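Local coordinates for sister chromatid cohesion protein (Chaetomium thermophilum, PDB 5T8V), which probably loads cohesin onto chromatin, the present chain being the C-terminal, largely helical HEAT-repeat part of the protein, at residues 18-23 with 67-72; 385-390 with 433-438; 928-933 with 940-945; 1251-1256 with 1295-1300. One frame throughout, in Å; residues are numbered along the deposited sequence.

Contact 1: 18-23 with 67-72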
loop_
_atom_site.group_PDB
_atom_site.type_symbol
_atom_site.label_atom_id
_atom_site.label_comp_id
_atom_site.label_asym_id
_atom_site.label_seq_id
_atom_site.Cartn_x
_atom_site.Cartn_y
_atom_site.Cartn_z
ATOM N N HIS A 18 -76.214 14.689 -4.393
ATOM C CA HIS A 18 -77.229 15.331 -3.561
ATOM C C HIS A 18 -76.613 15.965 -2.320
ATOM O O HIS A 18 -77.066 17.024 -1.869
ATOM C CB HIS A 18 -78.307 14.320 -3.175
ATOM C CG HIS A 18 -79.282 14.031 -4.275
ATOM N ND1 HIS A 18 -79.340 14.779 -5.432
ATOM C CD2 HIS A 18 -80.239 13.079 -4.394
ATOM C CE1 HIS A 18 -80.290 14.301 -6.216
ATOM N NE2 HIS A 18 -80.850 13.270 -5.610
ATOM N N GLU A 19 -75.581 15.338 -1.754
ATOM C CA GLU A 19 -74.907 15.922 -0.598
ATOM C C GLU A 19 -74.237 17.237 -0.971
ATOM O O GLU A 19 -74.386 18.246 -0.269
ATOM C CB GLU A 19 -73.887 14.933 -0.031
ATOM C CG GLU A 19 -74.508 13.752 0.702
ATOM C CD GLU A 19 -73.473 12.770 1.218
ATOM O OE1 GLU A 19 -72.284 12.909 0.857
ATOM O OE2 GLU A 19 -73.847 11.859 1.986
ATOM N N LEU A 20 -73.498 17.251 -2.084
ATOM C CA LEU A 20 -72.852 18.487 -2.511
ATOM C C LEU A 20 -73.880 19.557 -2.851
ATOM O O LEU A 20 -73.661 20.741 -2.579
ATOM C CB LEU A 20 -71.940 18.233 -3.709
ATOM C CG LEU A 20 -71.250 19.508 -4.203
ATOM C CD1 LEU A 20 -69.778 19.272 -4.453
ATOM C CD2 LEU A 20 -71.924 20.041 -5.461
ATOM N N LYS A 21 -75.001 19.169 -3.461
ATOM C CA LYS A 21 -76.048 20.142 -3.752
ATOM C C LYS A 21 -76.594 20.748 -2.466
ATOM O O LYS A 21 -76.713 21.973 -2.341
ATOM C CB LYS A 21 -77.172 19.489 -4.560
ATOM C CG LYS A 21 -76.835 19.258 -6.026
ATOM C CD LYS A 21 -78.096 19.070 -6.863
ATOM C CE LYS A 21 -77.759 18.811 -8.323
ATOM N NZ LYS A 21 -78.920 19.045 -9.230
ATOM N N ALA A 22 -76.923 19.900 -1.489
ATOM C CA ALA A 22 -77.460 20.385 -0.222
ATOM C C ALA A 22 -76.480 21.337 0.453
ATOM O O ALA A 22 -76.821 22.486 0.764
ATOM C CB ALA A 22 -77.785 19.203 0.692
ATOM N N TYR A 23 -75.251 20.875 0.685
ATOM C CA TYR A 23 -74.259 21.727 1.333
ATOM C C TYR A 23 -74.059 23.022 0.556
ATOM O O TYR A 23 -73.904 24.096 1.151
ATOM C CB TYR A 23 -72.933 20.982 1.472
ATOM C CG TYR A 23 -72.030 21.596 2.510
ATOM C CD1 TYR A 23 -71.435 22.832 2.295
ATOM C CD2 TYR A 23 -71.783 20.947 3.710
ATOM C CE1 TYR A 23 -70.619 23.401 3.243
ATOM C CE2 TYR A 23 -70.965 21.509 4.665
ATOM C CZ TYR A 23 -70.386 22.735 4.425
ATOM O OH TYR A 23 -69.571 23.302 5.373
ATOM N N LYS A 67 -64.513 16.707 -4.410
ATOM C CA LYS A 67 -63.667 15.555 -4.709
ATOM C C LYS A 67 -64.499 14.287 -4.843
ATOM O O LYS A 67 -64.245 13.459 -5.727
ATOM C CB LYS A 67 -62.599 15.392 -3.628
ATOM C CG LYS A 67 -61.861 14.062 -3.671
ATOM C CD LYS A 67 -60.539 14.142 -2.919
ATOM C CE LYS A 67 -60.084 12.783 -2.418
ATOM N NZ LYS A 67 -60.818 12.365 -1.185
ATOM N N LYS A 68 -65.503 14.118 -3.979
ATOM C CA LYS A 68 -66.401 12.975 -4.119
ATOM C C LYS A 68 -67.066 12.966 -5.492
ATOM O O LYS A 68 -67.090 11.934 -6.175
ATOM C CB LYS A 68 -67.458 12.988 -3.014
ATOM C CG LYS A 68 -67.051 12.255 -1.748
ATOM C CD LYS A 68 -68.209 12.187 -0.761
ATOM C CE LYS A 68 -67.809 11.506 0.537
ATOM N NZ LYS A 68 -68.943 11.437 1.500
ATOM N N THR A 69 -67.614 14.107 -5.917
ATOM C CA THR A 69 -68.299 14.149 -7.208
ATOM C C THR A 69 -67.338 13.865 -8.356
ATOM O O THR A 69 -67.716 13.232 -9.348
ATOM C CB THR A 69 -68.979 15.503 -7.412
ATOM O OG1 THR A 69 -68.009 16.552 -7.305
ATOM C CG2 THR A 69 -70.080 15.715 -6.382
ATOM N N ILE A 70 -66.091 14.328 -8.245
ATOM C CA ILE A 70 -65.123 14.110 -9.318
ATOM C C ILE A 70 -64.753 12.634 -9.409
ATOM O O ILE A 70 -64.753 12.044 -10.495
ATOM C CB ILE A 70 -63.881 14.999 -9.109
ATOM C CG1 ILE A 70 -64.208 16.447 -9.482
ATOM C CG2 ILE A 70 -62.694 14.503 -9.943
ATOM C CD1 ILE A 70 -63.123 17.450 -9.124
ATOM N N GLU A 71 -64.438 12.012 -8.270
ATOM C CA GLU A 71 -63.985 10.624 -8.300
ATOM C C GLU A 71 -65.086 9.670 -8.751
ATOM O O GLU A 71 -64.787 8.594 -9.281
ATOM C CB GLU A 71 -63.455 10.215 -6.928
ATOM C CG GLU A 71 -62.087 10.793 -6.613
ATOM C CD GLU A 71 -61.550 10.330 -5.274
ATOM O OE1 GLU A 71 -62.308 9.685 -4.518
ATOM O OE2 GLU A 71 -60.368 10.609 -4.978
ATOM N N LEU A 72 -66.352 10.035 -8.553
ATOM C CA LEU A 72 -67.473 9.210 -8.985
ATOM C C LEU A 72 -68.029 9.638 -10.337
ATOM O O LEU A 72 -69.105 9.176 -10.730
ATOM C CB LEU A 72 -68.582 9.233 -7.930
ATOM C CG LEU A 72 -68.181 8.757 -6.529
ATOM C CD1 LEU A 72 -69.398 8.713 -5.623
ATOM C CD2 LEU A 72 -67.500 7.393 -6.569
#
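Lys68, the first residue of 67-72 to touch helix 9-36, sends its extended side chain along the solvent-facing margin of the contact and meets Glu19 with its ammonium end. Lys68 NZ lies 3.7 Å from Glu19 OE1, which makes a long salt bridge, an electrostatic pairing rather than a tight grip. Glu19 is extended beyond CG as well; the two chains slant across one another and only their charged ends come together. Thr69 follows and carries the buried half of the contact. Its methyl CG2 sits 4.1 Å from Leu20 CD1 and equally far from Leu20 CB, the two side chains crossing at about a right angle. With chi1 at 57°, Thr69 turns CG2 outward to the leucine and OG1 back over its own helix, where OG1 is hydrogen-bonded to Leu66 O. Leu20 also packs on Ala65 and Leu66 of helix 56-71. At Leu72 the chain leaves helical geometry, and this side chain rests on Arg12, Ala13 and Ala16 of helix 9-36. The chemistry is thus divided: apolar carbons join the two helices inside, while opposite charges pair loosely at the surface, where solvent would probably weaken their attraction.

Contact 2: 385-390 with 433-438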
loop_
_atom_site.group_PDB
_atom_site.type_symbol
_atom_site.label_atom_id
_atom_site.label_comp_id
_atom_site.label_asym_id
_atom_site.label_seq_id
_atom_site.Cartn_x
_atom_site.Cartn_y
_atom_site.Cartn_z
ATOM N N PHE A 385 -23.267 17.003 -14.468
ATOM C CA PHE A 385 -23.173 18.294 -13.797
ATOM C C PHE A 385 -22.196 18.236 -12.626
ATOM O O PHE A 385 -21.223 19.004 -12.570
ATOM C CB PHE A 385 -24.554 18.751 -13.329
ATOM C CG PHE A 385 -24.576 20.164 -12.832
ATOM C CD1 PHE A 385 -24.552 21.223 -13.724
ATOM C CD2 PHE A 385 -24.612 20.437 -11.475
ATOM C CE1 PHE A 385 -24.566 22.527 -13.272
ATOM C CE2 PHE A 385 -24.629 21.741 -11.019
ATOM C CZ PHE A 385 -24.605 22.786 -11.919
ATOM N N ILE A 386 -22.424 17.314 -11.684
ATOM C CA ILE A 386 -21.674 17.363 -10.431
ATOM C C ILE A 386 -20.203 17.031 -10.658
ATOM O O ILE A 386 -19.322 17.629 -10.029
ATOM C CB ILE A 386 -22.310 16.447 -9.367
ATOM C CG1 ILE A 386 -22.416 14.999 -9.860
ATOM C CG2 ILE A 386 -23.677 16.996 -8.957
ATOM C CD1 ILE A 386 -22.849 14.018 -8.768
ATOM N N VAL A 387 -19.902 16.082 -11.547
ATOM C CA VAL A 387 -18.500 15.813 -11.861
ATOM C C VAL A 387 -17.886 17.008 -12.574
ATOM O O VAL A 387 -16.795 17.478 -12.220
ATOM C CB VAL A 387 -18.365 14.530 -12.705
ATOM C CG1 VAL A 387 -16.903 14.292 -13.084
ATOM C CG2 VAL A 387 -18.910 13.332 -11.944
ATOM N N ASN A 388 -18.586 17.521 -13.587
ATOM C CA ASN A 388 -18.094 18.665 -14.341
ATOM C C ASN A 388 -17.628 19.777 -13.413
ATOM O O ASN A 388 -16.472 20.205 -13.469
ATOM C CB ASN A 388 -19.179 19.186 -15.279
ATOM C CG ASN A 388 -18.798 20.504 -15.920
ATOM O OD1 ASN A 388 -17.686 20.661 -16.429
ATOM N ND2 ASN A 388 -19.710 21.469 -15.873
ATOM N N ARG A 389 -18.519 20.264 -12.549
ATOM C CA ARG A 389 -18.112 21.371 -11.693
ATOM C C ARG A 389 -17.341 20.916 -10.461
ATOM O O ARG A 389 -16.860 21.766 -9.703
ATOM C CB ARG A 389 -19.323 22.208 -11.285
ATOM C CG ARG A 389 -20.356 21.497 -10.460
ATOM C CD ARG A 389 -21.559 22.403 -10.232
ATOM N NE ARG A 389 -21.186 23.694 -9.648
ATOM C CZ ARG A 389 -20.909 24.794 -10.345
ATOM N NH1 ARG A 389 -20.954 24.787 -11.672
ATOM N NH2 ARG A 389 -20.583 25.913 -9.711
ATOM N N ALA A 390 -17.202 19.607 -10.243
ATOM C CA ALA A 390 -16.214 19.132 -9.283
ATOM C C ALA A 390 -14.805 19.307 -9.826
ATOM O O ALA A 390 -13.872 19.569 -9.057
ATOM C CB ALA A 390 -16.465 17.663 -8.937
ATOM N N LEU A 433 -18.820 4.302 -14.200
ATOM C CA LEU A 433 -18.362 4.249 -15.586
ATOM C C LEU A 433 -17.543 5.483 -15.935
ATOM O O LEU A 433 -16.512 5.389 -16.613
ATOM C CB LEU A 433 -19.556 4.121 -16.530
ATOM C CG LEU A 433 -20.403 2.853 -16.391
ATOM C CD1 LEU A 433 -21.623 2.928 -17.299
ATOM C CD2 LEU A 433 -19.581 1.605 -16.693
ATOM N N MET A 434 -17.979 6.652 -15.463
ATOM C CA MET A 434 -17.268 7.883 -15.780
ATOM C C MET A 434 -15.892 7.915 -15.127
ATOM O O MET A 434 -14.916 8.351 -15.748
ATOM C CB MET A 434 -18.102 9.083 -15.346
ATOM C CG MET A 434 -17.515 10.418 -15.764
ATOM S SD MET A 434 -18.716 11.750 -15.673
ATOM C CE MET A 434 -19.827 11.294 -17.005
ATOM N N MET A 435 -15.789 7.462 -13.874
ATOM C CA MET A 435 -14.496 7.489 -13.197
ATOM C C MET A 435 -13.529 6.484 -13.811
ATOM O O MET A 435 -12.355 6.804 -14.034
ATOM C CB MET A 435 -14.676 7.223 -11.703
ATOM C CG MET A 435 -15.513 8.273 -10.999
ATOM S SD MET A 435 -14.899 9.950 -11.255
ATOM C CE MET A 435 -16.417 10.888 -11.119
ATOM N N VAL A 436 -13.997 5.267 -14.088
ATOM C CA VAL A 436 -13.161 4.307 -14.804
ATOM C C VAL A 436 -12.670 4.924 -16.106
ATOM O O VAL A 436 -11.484 4.842 -16.450
ATOM C CB VAL A 436 -13.934 2.999 -15.055
ATOM C CG1 VAL A 436 -13.122 2.051 -15.935
ATOM C CG2 VAL A 436 -14.273 2.326 -13.737
ATOM N N GLY A 437 -13.580 5.563 -16.844
ATOM C CA GLY A 437 -13.179 6.229 -18.073
ATOM C C GLY A 437 -12.077 7.246 -17.848
ATOM O O GLY A 437 -11.098 7.295 -18.597
ATOM N N LEU A 438 -12.218 8.073 -16.806
ATOM C CA LEU A 438 -11.206 9.091 -16.533
ATOM C C LEU A 438 -9.864 8.459 -16.192
ATOM O O LEU A 438 -8.810 8.983 -16.572
ATOM C CB LEU A 438 -11.665 10.007 -15.397
ATOM C CG LEU A 438 -12.782 11.010 -15.708
ATOM C CD1 LEU A 438 -13.166 11.788 -14.456
ATOM C CD2 LEU A 438 -12.381 11.970 -16.823
#
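Val387 presents both its methyl groups to a pair of consecutive methionines, Met434 and Met435, and the contact between segments 385-390 and 433-438 rests on these three residues. The nearest approach is that of Val387 CG2 to Met435 CE, 3.6 Å, the two side chains meeting tip to tip. Val387 CG1 stands 4.0 Å from the same Met435 CE, so the terminal methyl of the methionine is set against both branches of the valine. Met434 comes differently: it slides past the valine in the opposite direction and lays its sulfur alongside, Met434 SD being 4.1 Å from Val387 CG2. The torsions account for the difference. Met435 CB does not point at the other helix, but a bend at chi2 (-54°) swings CE across to it, whereas Met434 CG is anti to the backbone N (chi1 -174°) and bends only at chi3. Apolar packing between neighbouring helices, as here, is consistent with the interior of the HEAT-repeat solenoid to which this chain belongs. Trimming Val387 to an alanine would probably open a gap before Met434 SD and leave Met435 CE freer to turn. Further out, Met435 is backed by Met451, Ala452 and Leu456 of helix 446-474. On the same helix as the valine, Ile386 and Ala390 pack on Leu405 of helix 402-414. On the same segment, Arg389 lays its CG over one face of the Phe385 ring, toward its rim, and Arg389 NH2 forms a salt bridge with Glu284 OE1.

Contact 3: 928-933 with 940-945; sequences CLWIIS and EPLARL
Segments 928-933 and 940-945 run roughly antiparallel, their axes at 144° and 10.6 Å apart at closest approach, with Leu929 and Leu942 facing each other at a CA-CA distance of 7.9 Å. Leu942 does most of the touching, pushing its forked end between three side chains of the first helix. One branch, Leu942 CD2, lies 4.0 Å from Leu929 CB. The other, Leu942 CD1, meets the indole of Trp930 at its edge and near its plane, 4.1 Å from Trp930 CE3; the two side chains cross at about a right angle. The same CD1 also rests against Ser933 CB. The serine is the polar member of an otherwise apolar group, and its hydroxyl is turned back to its own helix: with OG anti to the carbonyl carbon (chi1 -64°), Ser933 OG donates to Leu929 O at 3.1 Å. The donor stands above the carbonyl plane, at a C=O...OG angle of 137°, and Leu929 O accepts the backbone bond from Ser933 N as well. Ser933 OG is further hydrogen-bonded to Arg907 NH1 of helix 900-910. With an alanine here, Arg907 NH1 would probably lose that partner and Leu929 O its second donor. Two helices joined by a short connection and packed through a leucine in this way form a roughly antiparallel hairpin, in keeping with the HEAT-repeat character of the chain.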
loop_
_atom_site.group_PDB
_atom_site.type_symbol
_atom_site.label_atom_id
_atom_site.label_comp_id
_atom_site.label_asym_id
_atom_site.label_seq_id
_atom_site.Cartn_x
_atom_site.Cartn_y
_atom_site.Cartn_z
ATOM N N CYS A 928 42.763 -26.830 24.674
ATOM C CA CYS A 928 42.264 -27.474 25.883
ATOM C C CYS A 928 43.398 -28.127 26.666
ATOM O O CYS A 928 43.441 -28.041 27.899
ATOM C CB CYS A 928 41.195 -28.503 25.516
ATOM S SG CYS A 928 40.234 -29.110 26.915
ATOM N N LEU A 929 44.328 -28.784 25.969
ATOM C CA LEU A 929 45.483 -29.374 26.639
ATOM C C LEU A 929 46.265 -28.318 27.409
ATOM O O LEU A 929 46.570 -28.494 28.594
ATOM C CB LEU A 929 46.387 -30.069 25.620
ATOM C CG LEU A 929 45.906 -31.397 25.030
ATOM C CD1 LEU A 929 46.841 -31.844 23.915
ATOM C CD2 LEU A 929 45.809 -32.470 26.108
ATOM N N TRP A 930 46.607 -27.211 26.745
ATOM C CA TRP A 930 47.329 -26.142 27.427
ATOM C C TRP A 930 46.576 -25.678 28.666
ATOM O O TRP A 930 47.163 -25.526 29.744
ATOM C CB TRP A 930 47.558 -24.975 26.467
ATOM C CG TRP A 930 48.157 -23.756 27.120
ATOM C CD1 TRP A 930 47.610 -22.508 27.173
ATOM C CD2 TRP A 930 49.412 -23.670 27.814
ATOM N NE1 TRP A 930 48.443 -21.651 27.849
ATOM C CE2 TRP A 930 49.555 -22.340 28.254
ATOM C CE3 TRP A 930 50.426 -24.589 28.105
ATOM C CZ2 TRP A 930 50.671 -21.904 28.967
ATOM C CZ3 TRP A 930 51.534 -24.155 28.810
ATOM C CH2 TRP A 930 51.647 -22.824 29.234
ATOM N N ILE A 931 45.267 -25.451 28.533
ATOM C CA ILE A 931 44.462 -25.021 29.677
ATOM C C ILE A 931 44.602 -26.014 30.825
ATOM O O ILE A 931 45.024 -25.658 31.933
ATOM C CB ILE A 931 42.992 -24.844 29.261
ATOM C CG1 ILE A 931 42.855 -23.729 28.215
ATOM C CG2 ILE A 931 42.111 -24.563 30.471
ATOM C CD1 ILE A 931 43.225 -22.342 28.710
ATOM N N ILE A 932 44.243 -27.277 30.575
ATOM C CA ILE A 932 44.387 -28.316 31.593
ATOM C C ILE A 932 45.750 -28.219 32.263
ATOM O O ILE A 932 45.866 -28.311 33.491
ATOM C CB ILE A 932 44.179 -29.711 30.971
ATOM C CG1 ILE A 932 42.765 -29.858 30.394
ATOM C CG2 ILE A 932 44.461 -30.805 32.004
ATOM C CD1 ILE A 932 41.675 -30.035 31.426
ATOM N N SER A 933 46.804 -28.034 31.465
ATOM C CA SER A 933 48.150 -28.000 32.022
ATOM C C SER A 933 48.366 -26.777 32.905
ATOM O O SER A 933 49.119 -26.849 33.883
ATOM C CB SER A 933 49.179 -28.037 30.895
ATOM O OG SER A 933 49.092 -29.256 30.176
ATOM N N GLU A 940 55.122 -31.454 31.801
ATOM C CA GLU A 940 56.004 -32.429 31.168
ATOM C C GLU A 940 55.323 -33.246 30.076
ATOM O O GLU A 940 56.000 -33.568 29.085
ATOM C CB GLU A 940 56.599 -33.352 32.239
ATOM C CG GLU A 940 57.610 -34.365 31.702
ATOM C CD GLU A 940 56.965 -35.642 31.182
ATOM O OE1 GLU A 940 55.873 -36.004 31.669
ATOM O OE2 GLU A 940 57.554 -36.283 30.284
ATOM N N PRO A 941 54.047 -33.637 30.179
ATOM C CA PRO A 941 53.450 -34.387 29.056
ATOM C C PRO A 941 53.442 -33.607 27.752
ATOM O O PRO A 941 53.768 -34.167 26.694
ATOM C CB PRO A 941 52.029 -34.701 29.552
ATOM C CG PRO A 941 51.819 -33.849 30.755
ATOM C CD PRO A 941 53.155 -33.621 31.351
ATOM N N LEU A 942 53.084 -32.323 27.794
ATOM C CA LEU A 942 53.139 -31.502 26.591
ATOM C C LEU A 942 54.560 -31.424 26.048
ATOM O O LEU A 942 54.801 -31.682 24.863
ATOM C CB LEU A 942 52.597 -30.102 26.887
ATOM C CG LEU A 942 51.082 -29.987 27.062
ATOM C CD1 LEU A 942 50.707 -28.595 27.548
ATOM C CD2 LEU A 942 50.366 -30.304 25.762
ATOM N N ALA A 943 55.519 -31.067 26.906
ATOM C CA ALA A 943 56.913 -31.011 26.478
ATOM C C ALA A 943 57.342 -32.324 25.838
ATOM O O ALA A 943 58.082 -32.332 24.849
ATOM C CB ALA A 943 57.812 -30.675 27.667
ATOM N N ARG A 944 56.884 -33.447 26.390
ATOM C CA ARG A 944 57.208 -34.749 25.820
ATOM C C ARG A 944 56.611 -34.896 24.429
ATOM O O ARG A 944 57.260 -35.421 23.516
ATOM C CB ARG A 944 56.703 -35.855 26.747
ATOM C CG ARG A 944 57.037 -37.271 26.296
ATOM C CD ARG A 944 56.439 -38.304 27.241
ATOM N NE ARG A 944 54.982 -38.213 27.298
ATOM C CZ ARG A 944 54.212 -38.940 28.102
ATOM N NH1 ARG A 944 54.754 -39.822 28.931
ATOM N NH2 ARG A 944 52.895 -38.784 28.078
ATOM N N LEU A 945 55.372 -34.436 24.245
ATOM C CA LEU A 945 54.753 -34.481 22.924
ATOM C C LEU A 945 55.557 -33.666 21.915
ATOM O O LEU A 945 55.892 -34.152 20.825
ATOM C CB LEU A 945 53.316 -33.972 23.020
ATOM C CG LEU A 945 52.514 -33.862 21.725
ATOM C CD1 LEU A 945 52.479 -35.191 20.986
ATOM C CD2 LEU A 945 51.108 -33.380 22.044
#

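Contact 4: 1251-1256 with 1295-1300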
loop_
_atom_site.group_PDB
_atom_site.type_symbol
_atom_site.label_atom_id
_atom_site.label_comp_id
_atom_site.label_asym_id
_atom_site.label_seq_id
_atom_site.Cartn_x
_atom_site.Cartn_y
_atom_site.Cartn_z
ATOM N N LYS A 1251 39.620 17.270 -13.671
ATOM C CA LYS A 1251 40.799 16.446 -13.906
ATOM C C LYS A 1251 40.469 15.276 -14.824
ATOM O O LYS A 1251 41.235 14.966 -15.745
ATOM C CB LYS A 1251 41.375 15.953 -12.578
ATOM C CG LYS A 1251 42.651 15.114 -12.709
ATOM C CD LYS A 1251 43.704 15.761 -13.613
ATOM C CE LYS A 1251 44.112 17.153 -13.137
ATOM N NZ LYS A 1251 44.813 17.128 -11.820
ATOM N N LEU A 1252 39.323 14.625 -14.602
ATOM C CA LEU A 1252 38.877 13.589 -15.528
ATOM C C LEU A 1252 38.913 14.106 -16.957
ATOM O O LEU A 1252 39.535 13.499 -17.837
ATOM C CB LEU A 1252 37.467 13.119 -15.165
ATOM C CG LEU A 1252 37.340 12.067 -14.065
ATOM C CD1 LEU A 1252 35.907 12.004 -13.562
ATOM C CD2 LEU A 1252 37.780 10.715 -14.593
ATOM N N VAL A 1253 38.267 15.249 -17.200
ATOM C CA VAL A 1253 38.281 15.840 -18.534
ATOM C C VAL A 1253 39.715 16.056 -18.998
ATOM O O VAL A 1253 40.064 15.758 -20.147
ATOM C CB VAL A 1253 37.477 17.156 -18.544
ATOM C CG1 VAL A 1253 37.513 17.801 -19.925
ATOM C CG2 VAL A 1253 36.038 16.904 -18.114
ATOM N N SER A 1254 40.572 16.562 -18.108
ATOM C CA SER A 1254 41.953 16.832 -18.491
ATOM C C SER A 1254 42.694 15.547 -18.832
ATOM O O SER A 1254 43.639 15.570 -19.629
ATOM C CB SER A 1254 42.670 17.584 -17.371
ATOM O OG SER A 1254 42.084 18.859 -17.165
ATOM N N GLN A 1255 42.280 14.420 -18.252
ATOM C CA GLN A 1255 42.903 13.145 -18.581
ATOM C C GLN A 1255 42.518 12.649 -19.966
ATOM O O GLN A 1255 43.091 11.655 -20.429
ATOM C CB GLN A 1255 42.529 12.096 -17.531
ATOM C CG GLN A 1255 43.317 12.209 -16.232
ATOM C CD GLN A 1255 44.658 11.504 -16.301
ATOM O OE1 GLN A 1255 44.741 10.340 -16.693
ATOM N NE2 GLN A 1255 45.719 12.207 -15.921
ATOM N N ILE A 1256 41.575 13.311 -20.637
ATOM C CA ILE A 1256 41.167 12.897 -21.974
ATOM C C ILE A 1256 41.934 13.633 -23.066
ATOM O O ILE A 1256 41.949 13.170 -24.216
ATOM C CB ILE A 1256 39.652 13.102 -22.166
ATOM C CG1 ILE A 1256 38.873 12.472 -21.006
ATOM C CG2 ILE A 1256 39.189 12.459 -23.468
ATOM C CD1 ILE A 1256 37.400 12.803 -20.984
ATOM N N HIS A 1295 27.784 21.883 -14.512
ATOM C CA HIS A 1295 27.966 23.027 -15.402
ATOM C C HIS A 1295 29.444 23.281 -15.663
ATOM O O HIS A 1295 29.854 23.506 -16.807
ATOM C CB HIS A 1295 27.300 24.270 -14.809
ATOM C CG HIS A 1295 27.425 25.488 -15.673
ATOM N ND1 HIS A 1295 26.902 25.553 -16.946
ATOM C CD2 HIS A 1295 28.013 26.687 -15.445
ATOM C CE1 HIS A 1295 27.162 26.740 -17.467
ATOM N NE2 HIS A 1295 27.834 27.447 -16.576
ATOM N N SER A 1296 30.264 23.251 -14.610
ATOM C CA SER A 1296 31.704 23.383 -14.796
ATOM C C SER A 1296 32.272 22.194 -15.557
ATOM O O SER A 1296 33.263 22.339 -16.284
ATOM C CB SER A 1296 32.396 23.526 -13.440
ATOM O OG SER A 1296 31.906 24.657 -12.738
ATOM N N LEU A 1297 31.658 21.019 -15.409
ATOM C CA LEU A 1297 32.111 19.839 -16.137
ATOM C C LEU A 1297 31.892 20.008 -17.635
ATOM O O LEU A 1297 32.831 19.887 -18.429
ATOM C CB LEU A 1297 31.381 18.597 -15.617
ATOM C CG LEU A 1297 31.594 17.298 -16.400
ATOM C CD1 LEU A 1297 33.070 16.941 -16.476
ATOM C CD2 LEU A 1297 30.800 16.163 -15.771
ATOM N N VAL A 1298 30.652 20.291 -18.043
ATOM C CA VAL A 1298 30.370 20.494 -19.460
ATOM C C VAL A 1298 31.120 21.710 -19.980
ATOM O O VAL A 1298 31.433 21.795 -21.174
ATOM C CB VAL A 1298 28.851 20.621 -19.702
ATOM C CG1 VAL A 1298 28.122 19.384 -19.190
ATOM C CG2 VAL A 1298 28.298 21.882 -19.053
ATOM N N ALA A 1299 31.417 22.672 -19.103
ATOM C CA ALA A 1299 32.255 23.797 -19.501
ATOM C C ALA A 1299 33.663 23.327 -19.842
ATOM O O ALA A 1299 34.252 23.771 -20.835
ATOM C CB ALA A 1299 32.289 24.845 -18.389
ATOM N N ALA A 1300 34.214 22.420 -19.034
ATOM C CA ALA A 1300 35.547 21.898 -19.310
ATOM C C ALA A 1300 35.551 21.019 -20.553
ATOM O O ALA A 1300 36.530 21.008 -21.309
ATOM C CB ALA A 1300 36.064 21.118 -18.101
#
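Leu1297 and Ala1300 pack on Val1253, which precedes Gln1255 by two residues; Gln1255 OE1 is held by two groups, hydrogen-bonded to Tyr1275 OH and, weakly, to Gln1205 NE2. The backbone there is held too, Gln1255 N donating to Lys1251 O at 2.8 Å. The contact proper is apolar and centres on the fork of Val1253. Its CG1 is anti to the backbone N (chi1 179°), which directs the two methyls to different residues of helix 1291-1319. Val1253 CG2 goes to Leu1297 CD1, 3.4 Å away, the side chains slanting across each other. Leu1297 CB is not aimed at the valine, but the bend beyond it brings CD1 over. Val1253 CG1 faces Ala1300 instead, 4.1 Å from its CB and 3.6 Å from its carbonyl oxygen O. The small alanine side chain is consistent with the close backbones, the CA atoms of Val1253 and Ala1300 being 6.7 Å apart. Around these three residues, Ile1256 packs on helices 1271-1284 and 1364-1387, while Val1298 touches the latter from the other segment. This is plain apolar packing of one helix on another, in the interior of the C-terminal region that SCC2/Nipped-B proteins share.

The four contacts follow one another along the chain without overlap, and no two of them share a helix. Contact 1 joins helices 9-36 and 56-71, contact 2 helices 357-391 and 423-440, contact 3 helices 919-935 and 940-960, and contact 4 helices 1243-1254 and 1291-1319. Contacts 1 and 3 lie on opposite sides of the chain's centre, with their centres about 133 Å apart. Contact 2 is about 55 Å from contact 1 and about 54 Å from contact 4, centre to centre, whereas the centres of contacts 3 and 4 are about 68 Å apart. Such spacing is in keeping with an elongated solenoid, probably held together by local helix packing rather than by one central core.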